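Local coordinates for protein MOR (Lactococcus phage TP901-1, PDB 6TRI) that probably acts as the modulator of repression in the genetic switch of the phage, working through a small helical helix-turn-helix-like domain, at residues T20-N23 against F24-M28; S31-T34 against V35-L39. All coordinates share one frame; numbering follows the deposited sequence.

Contact 1: T20-N23 against F24-M28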
ATOM      1  N   THR B  20     -17.043  -9.140  13.899  1.00 58.35           N
ATOM      2  CA  THR B  20     -17.214  -7.703  14.069  1.00 44.74           C
ATOM      3  C   THR B  20     -15.942  -6.940  13.722  1.00 43.98           C
ATOM      4  O   THR B  20     -14.850  -7.511  13.668  1.00 35.47           O
ATOM      5  CB  THR B  20     -17.617  -7.341  15.510  1.00 46.25           C
ATOM      6  OG1 THR B  20     -16.506  -7.568  16.387  1.00 49.54           O
ATOM      7  CG2 THR B  20     -18.801  -8.176  15.964  1.00 43.26           C
ATOM      8  N   GLN B  21     -16.098  -5.644  13.483  1.00 44.82           N
ATOM      9  CA  GLN B  21     -14.969  -4.749  13.283  1.00 45.11           C
ATOM     10  C   GLN B  21     -14.101  -4.712  14.537  1.00 52.78           C
ATOM     11  O   GLN B  21     -12.877  -4.593  14.461  1.00 58.69           O
ATOM     12  CB  GLN B  21     -15.471  -3.349  12.924  1.00 48.69           C
ATOM     13  CG  GLN B  21     -14.425  -2.258  12.975  1.00 49.58           C
ATOM     14  CD  GLN B  21     -15.015  -0.891  12.707  1.00 60.05           C
ATOM     15  OE1 GLN B  21     -14.942   0.005  13.547  1.00 74.27           O
ATOM     16  NE2 GLN B  21     -15.605  -0.722  11.529  1.00 52.37           N
ATOM     17  N   TYR B  22     -14.748  -4.822  15.694  1.00 58.69           N
ATOM     18  CA  TYR B  22     -14.047  -4.846  16.971  1.00 62.23           C
ATOM     19  C   TYR B  22     -13.114  -6.049  17.061  1.00 53.21           C
ATOM     20  O   TYR B  22     -11.951  -5.910  17.440  1.00 52.52           O
ATOM     21  CB  TYR B  22     -15.044  -4.861  18.130  1.00 62.52           C
ATOM     22  CG  TYR B  22     -14.398  -5.022  19.487  1.00 71.06           C
ATOM     23  CD1 TYR B  22     -13.768  -3.952  20.108  1.00 63.93           C
ATOM     24  CD2 TYR B  22     -14.419  -6.244  20.149  1.00 76.50           C
ATOM     25  CE1 TYR B  22     -13.175  -4.094  21.349  1.00 66.20           C
ATOM     26  CE2 TYR B  22     -13.828  -6.394  21.390  1.00 79.39           C
ATOM     27  CZ  TYR B  22     -13.209  -5.316  21.985  1.00 71.88           C
ATOM     28  OH  TYR B  22     -12.620  -5.459  23.222  1.00 72.26           O
ATOM     29  N   ASN B  23     -13.635  -7.224  16.720  1.00 45.12           N
ATOM     30  CA  ASN B  23     -12.831  -8.442  16.687  1.00 40.90           C
ATOM     31  C   ASN B  23     -11.630  -8.286  15.769  1.00 43.94           C
ATOM     32  O   ASN B  23     -10.525  -8.716  16.096  1.00 42.85           O
ATOM     33  CB  ASN B  23     -13.669  -9.634  16.233  1.00 40.37           C
ATOM     34  CG  ASN B  23     -14.629 -10.114  17.300  1.00 53.51           C
ATOM     35  OD1 ASN B  23     -14.404  -9.908  18.492  1.00 54.59           O
ATOM     36  ND2 ASN B  23     -15.706 -10.767  16.877  1.00 54.46           N
ATOM     37  N   PHE B  24     -11.860  -7.666  14.617  1.00 41.74           N
ATOM     38  CA  PHE B  24     -10.794  -7.416  13.660  1.00 39.09           C
ATOM     39  C   PHE B  24      -9.744  -6.485  14.255  1.00 49.17           C
ATOM     40  O   PHE B  24      -8.544  -6.705  14.089  1.00 54.50           O
ATOM     41  CB  PHE B  24     -11.365  -6.825  12.371  1.00 38.39           C
ATOM     42  CG  PHE B  24     -10.326  -6.526  11.332  1.00 47.29           C
ATOM     43  CD1 PHE B  24      -9.493  -7.527  10.860  1.00 39.61           C
ATOM     44  CD2 PHE B  24     -10.184  -5.247  10.822  1.00 48.92           C
ATOM     45  CE1 PHE B  24      -8.534  -7.257   9.902  1.00 41.27           C
ATOM     46  CE2 PHE B  24      -9.228  -4.971   9.860  1.00 39.10           C
ATOM     47  CZ  PHE B  24      -8.402  -5.978   9.402  1.00 39.75           C
ATOM     48  N   ALA B  25     -10.206  -5.453  14.955  1.00 47.79           N
ATOM     49  CA  ALA B  25      -9.320  -4.493  15.608  1.00 39.81           C
ATOM     50  C   ALA B  25      -8.368  -5.185  16.576  1.00 43.30           C
ATOM     51  O   ALA B  25      -7.156  -4.974  16.527  1.00 46.10           O
ATOM     52  CB  ALA B  25     -10.132  -3.439  16.337  1.00 48.61           C
ATOM     53  N   ILE B  26      -8.930  -6.011  17.454  1.00 42.23           N
ATOM     54  CA  ILE B  26      -8.146  -6.779  18.415  1.00 50.25           C
ATOM     55  C   ILE B  26      -7.119  -7.669  17.717  1.00 52.24           C
ATOM     56  O   ILE B  26      -5.975  -7.775  18.158  1.00 68.13           O
ATOM     57  CB  ILE B  26      -9.053  -7.653  19.305  1.00 55.63           C
ATOM     58  CG1 ILE B  26     -10.121  -6.793  19.987  1.00 63.94           C
ATOM     59  CG2 ILE B  26      -8.229  -8.412  20.336  1.00 54.99           C
ATOM     60  CD1 ILE B  26      -9.559  -5.681  20.843  1.00 69.35           C
ATOM     61  N   ALA B  27      -7.533  -8.298  16.621  1.00 46.81           N
ATOM     62  CA  ALA B  27      -6.654  -9.180  15.857  1.00 53.95           C
ATOM     63  C   ALA B  27      -5.521  -8.400  15.190  1.00 54.57           C
ATOM     64  O   ALA B  27      -4.432  -8.931  14.972  1.00 50.60           O
ATOM     65  CB  ALA B  27      -7.458  -9.952  14.812  1.00 35.74           C
ATOM     66  N   MET B  28      -5.785  -7.137  14.874  1.00 52.26           N
ATOM     67  CA  MET B  28      -4.797  -6.275  14.233  1.00 47.30           C
ATOM     68  C   MET B  28      -3.890  -5.592  15.251  1.00 51.19           C
ATOM     69  O   MET B  28      -2.846  -5.046  14.895  1.00 52.13           O
ATOM     70  CB  MET B  28      -5.497  -5.222  13.377  1.00 42.08           C
ATOM     71  CG  MET B  28      -6.196  -5.786  12.158  1.00 36.82           C
ATOM     72  SD  MET B  28      -5.013  -6.162  10.862  1.00 57.31           S
ATOM     73  CE  MET B  28      -4.318  -4.535  10.600  1.00 76.78           C
TER
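Q21 O receives the amide of A25 at 2.8 Å, the shortest of four i to i+4 backbone bonds that carry the chain from T20 to A27. The same carbonyl oxygen has F24 CB beside it. Just before the helix, T20 is the N-cap: its OG1 accepts from N23 N at 2.9 Å in a nearly straight bond (167°), giving one of the amides at the helix start an acceptor it would otherwise lack. On the outer side, Y22 and I26 show how side chains four residues apart pair along a helix. With chi1 at 174°, the Y22 ring stands where I26 CG1 can lie over one face, 4.1 Å from the ring centroid, as a CH-pi contact. I26 CD1 reaches farther, to 3.8 Å from Y22 CZ. N23 turns its amide elsewhere, ND2 donating to the oxygen of C18 ahead of the helix. On the inner side, M28 CG rests above one face of the F24 ring, near its rim, and both side chains pack on helix 47-57. Such an N-capped amphipathic helix is consistent with the first helix of a helix-turn-helix unit.

Contact 2: S31-T34 against V35-L39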
ATOM      1  N   SER B  31      -6.839  -0.066  17.989  1.00 51.99           N
ATOM      2  CA  SER B  31      -8.095   0.354  18.594  1.00 49.09           C
ATOM      3  C   SER B  31      -9.179   0.306  17.526  1.00 50.29           C
ATOM      4  O   SER B  31      -8.883   0.390  16.333  1.00 55.11           O
ATOM      5  CB  SER B  31      -7.987   1.757  19.195  1.00 48.99           C
ATOM      6  OG  SER B  31      -7.731   2.727  18.195  1.00 58.27           O
ATOM      7  N   GLU B  32     -10.431   0.164  17.949  1.00 38.38           N
ATOM      8  CA  GLU B  32     -11.525   0.055  16.996  1.00 37.96           C
ATOM      9  C   GLU B  32     -11.754   1.381  16.280  1.00 45.20           C
ATOM     10  O   GLU B  32     -12.089   1.402  15.093  1.00 47.61           O
ATOM     11  CB  GLU B  32     -12.810  -0.402  17.683  1.00 43.88           C
ATOM     12  CG  GLU B  32     -13.918  -0.739  16.699  1.00 51.73           C
ATOM     13  CD  GLU B  32     -15.203  -1.144  17.378  1.00 67.58           C
ATOM     14  OE1 GLU B  32     -16.171  -1.480  16.663  1.00 72.41           O
ATOM     15  OE2 GLU B  32     -15.249  -1.128  18.627  1.00 80.73           O
ATOM     16  N   ARG B  33     -11.565   2.485  16.999  1.00 40.35           N
ATOM     17  CA  ARG B  33     -11.694   3.811  16.400  1.00 46.56           C
ATOM     18  C   ARG B  33     -10.662   4.002  15.294  1.00 47.14           C
ATOM     19  O   ARG B  33     -10.935   4.635  14.275  1.00 60.60           O
ATOM     20  CB  ARG B  33     -11.537   4.907  17.452  1.00 46.01           C
ATOM     21  CG  ARG B  33     -11.643   6.310  16.879  1.00 51.67           C
ATOM     22  CD  ARG B  33     -11.104   7.342  17.845  1.00 61.31           C
ATOM     23  NE  ARG B  33     -11.881   7.402  19.078  1.00 70.50           N
ATOM     24  CZ  ARG B  33     -11.433   7.936  20.209  1.00 74.34           C
ATOM     25  NH1 ARG B  33     -10.208   8.443  20.263  1.00 77.74           N
ATOM     26  NH2 ARG B  33     -12.205   7.954  21.287  1.00 66.18           N
ATOM     27  N   THR B  34      -9.472   3.453  15.505  1.00 42.47           N
ATOM     28  CA  THR B  34      -8.424   3.492  14.497  1.00 44.56           C
ATOM     29  C   THR B  34      -8.858   2.709  13.263  1.00 48.00           C
ATOM     30  O   THR B  34      -8.715   3.174  12.131  1.00 53.85           O
ATOM     31  CB  THR B  34      -7.106   2.919  15.042  1.00 51.22           C
ATOM     32  OG1 THR B  34      -6.653   3.722  16.140  1.00 53.82           O
ATOM     33  CG2 THR B  34      -6.043   2.907  13.966  1.00 49.98           C
ATOM     34  N   VAL B  35      -9.405   1.519  13.493  1.00 48.28           N
ATOM     35  CA  VAL B  35      -9.874   0.660  12.413  1.00 37.32           C
ATOM     36  C   VAL B  35     -11.056   1.295  11.689  1.00 45.95           C
ATOM     37  O   VAL B  35     -11.138   1.262  10.460  1.00 52.10           O
ATOM     38  CB  VAL B  35     -10.276  -0.725  12.942  1.00 43.14           C
ATOM     39  CG1 VAL B  35     -10.828  -1.586  11.822  1.00 56.40           C
ATOM     40  CG2 VAL B  35      -9.079  -1.399  13.585  1.00 50.17           C
ATOM     41  N   SER B  36     -11.963   1.887  12.459  1.00 32.91           N
ATOM     42  CA  SER B  36     -13.125   2.563  11.895  1.00 34.93           C
ATOM     43  C   SER B  36     -12.739   3.695  10.945  1.00 42.32           C
ATOM     44  O   SER B  36     -13.298   3.817   9.855  1.00 50.99           O
ATOM     45  CB  SER B  36     -14.012   3.112  13.008  1.00 42.63           C
ATOM     46  OG  SER B  36     -15.024   3.940  12.467  1.00 54.26           O
ATOM     47  N   LEU B  37     -11.783   4.519  11.363  1.00 42.16           N
ATOM     48  CA  LEU B  37     -11.341   5.653  10.555  1.00 40.68           C
ATOM     49  C   LEU B  37     -10.648   5.202   9.270  1.00 42.66           C
ATOM     50  O   LEU B  37     -10.650   5.919   8.269  1.00 49.26           O
ATOM     51  CB  LEU B  37     -10.400   6.552  11.362  1.00 38.04           C
ATOM     52  CG  LEU B  37     -10.980   7.308  12.559  1.00 45.44           C
ATOM     53  CD1 LEU B  37      -9.870   8.013  13.312  1.00 48.13           C
ATOM     54  CD2 LEU B  37     -12.032   8.301  12.106  1.00 45.91           C
ATOM     55  N   LYS B  38     -10.053   4.016   9.298  1.00 38.03           N
ATOM     56  CA  LYS B  38      -9.363   3.499   8.122  1.00 47.09           C
ATOM     57  C   LYS B  38     -10.333   2.828   7.156  1.00 39.88           C
ATOM     58  O   LYS B  38     -10.223   2.998   5.942  1.00 42.90           O
ATOM     59  CB  LYS B  38      -8.259   2.527   8.537  1.00 43.38           C
ATOM     60  CG  LYS B  38      -7.095   3.220   9.218  1.00 46.69           C
ATOM     61  CD  LYS B  38      -6.118   2.233   9.823  1.00 48.64           C
ATOM     62  CE  LYS B  38      -5.024   2.965  10.583  1.00 53.24           C
ATOM     63  NZ  LYS B  38      -4.186   3.809   9.691  1.00 49.47           N
ATOM     64  N   LEU B  39     -11.291   2.081   7.696  1.00 40.44           N
ATOM     65  CA  LEU B  39     -12.293   1.422   6.865  1.00 38.26           C
ATOM     66  C   LEU B  39     -13.260   2.435   6.269  1.00 33.76           C
ATOM     67  O   LEU B  39     -13.963   2.142   5.302  1.00 47.23           O
ATOM     68  CB  LEU B  39     -13.062   0.375   7.670  1.00 38.48           C
ATOM     69  CG  LEU B  39     -12.244  -0.822   8.153  1.00 36.98           C
ATOM     70  CD1 LEU B  39     -13.111  -1.777   8.958  1.00 35.65           C
ATOM     71  CD2 LEU B  39     -11.616  -1.534   6.972  1.00 38.76           C
TER
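Two first torsions set T34 and K38 alongside each other: T34 sets OG1 beside its backbone N (chi1 -62°), which leaves CG2 anti to that nitrogen, while K38 carries CG beside the backbone N (chi1 -70°). The two side chains therefore run the same way, and the methyl T34 CG2 meets the lysine methylene CE at 3.5 Å. K38 CG also comes 3.3 Å from T34 O, before the lysine chain bends at chi4 and delivers NZ to E49, in a salt bridge, and to the oxygen of T44. The other branch of T34 looks back to the helix start. There S31 is the N-cap, and S31 OG is approached twice by the same residue, by a long bond from T34 N at 3.3 Å and by one from T34 OG1 whose length of 2.5 Å is doubtfully short and should not be read closely. Farther round the helix, L37 folds its branch point onto a carbonyl, L37 CG standing 3.2 Å from R33 O, and its CD1 lies only loosely beside the aliphatic part of R33. That arginine is exposed, with a bound sulfate near its side chain. V35 turns inward instead, its CG2 lying 3.3 Å from S31 O. The contact thus divides its labour: hydroxyl groups finish the amino end of the helix, whereas a threonine methyl lies against the aliphatic part of the lysine. The anchoring of NZ by a carboxylate and a carbonyl would be expected to favour the protonated, charged form of K38.

How the contacts relate
Contacts 1 and 2 lie in successive helices, 21-28 and 32-39, and each begins with a hydroxyl N-cap. Both are partly buried, with two buried residues among the eight that touch, but contact 1 has four exposed residues against two in contact 2 and is the more surface-facing. Their chemistry differs accordingly: contact 1 pairs an aromatic ring with an aliphatic chain, both exposed, while contact 2 sets a threonine methyl against a buried lysine whose charged end is tied elsewhere in the fold. The helices meet directly, A25 CB touching V35 CG2 at 3.6 Å and Q21 OE1 packing on S36 CB and E32 CG. Two consecutive helices packed in this way fit the helix-turn-helix relationship of the family.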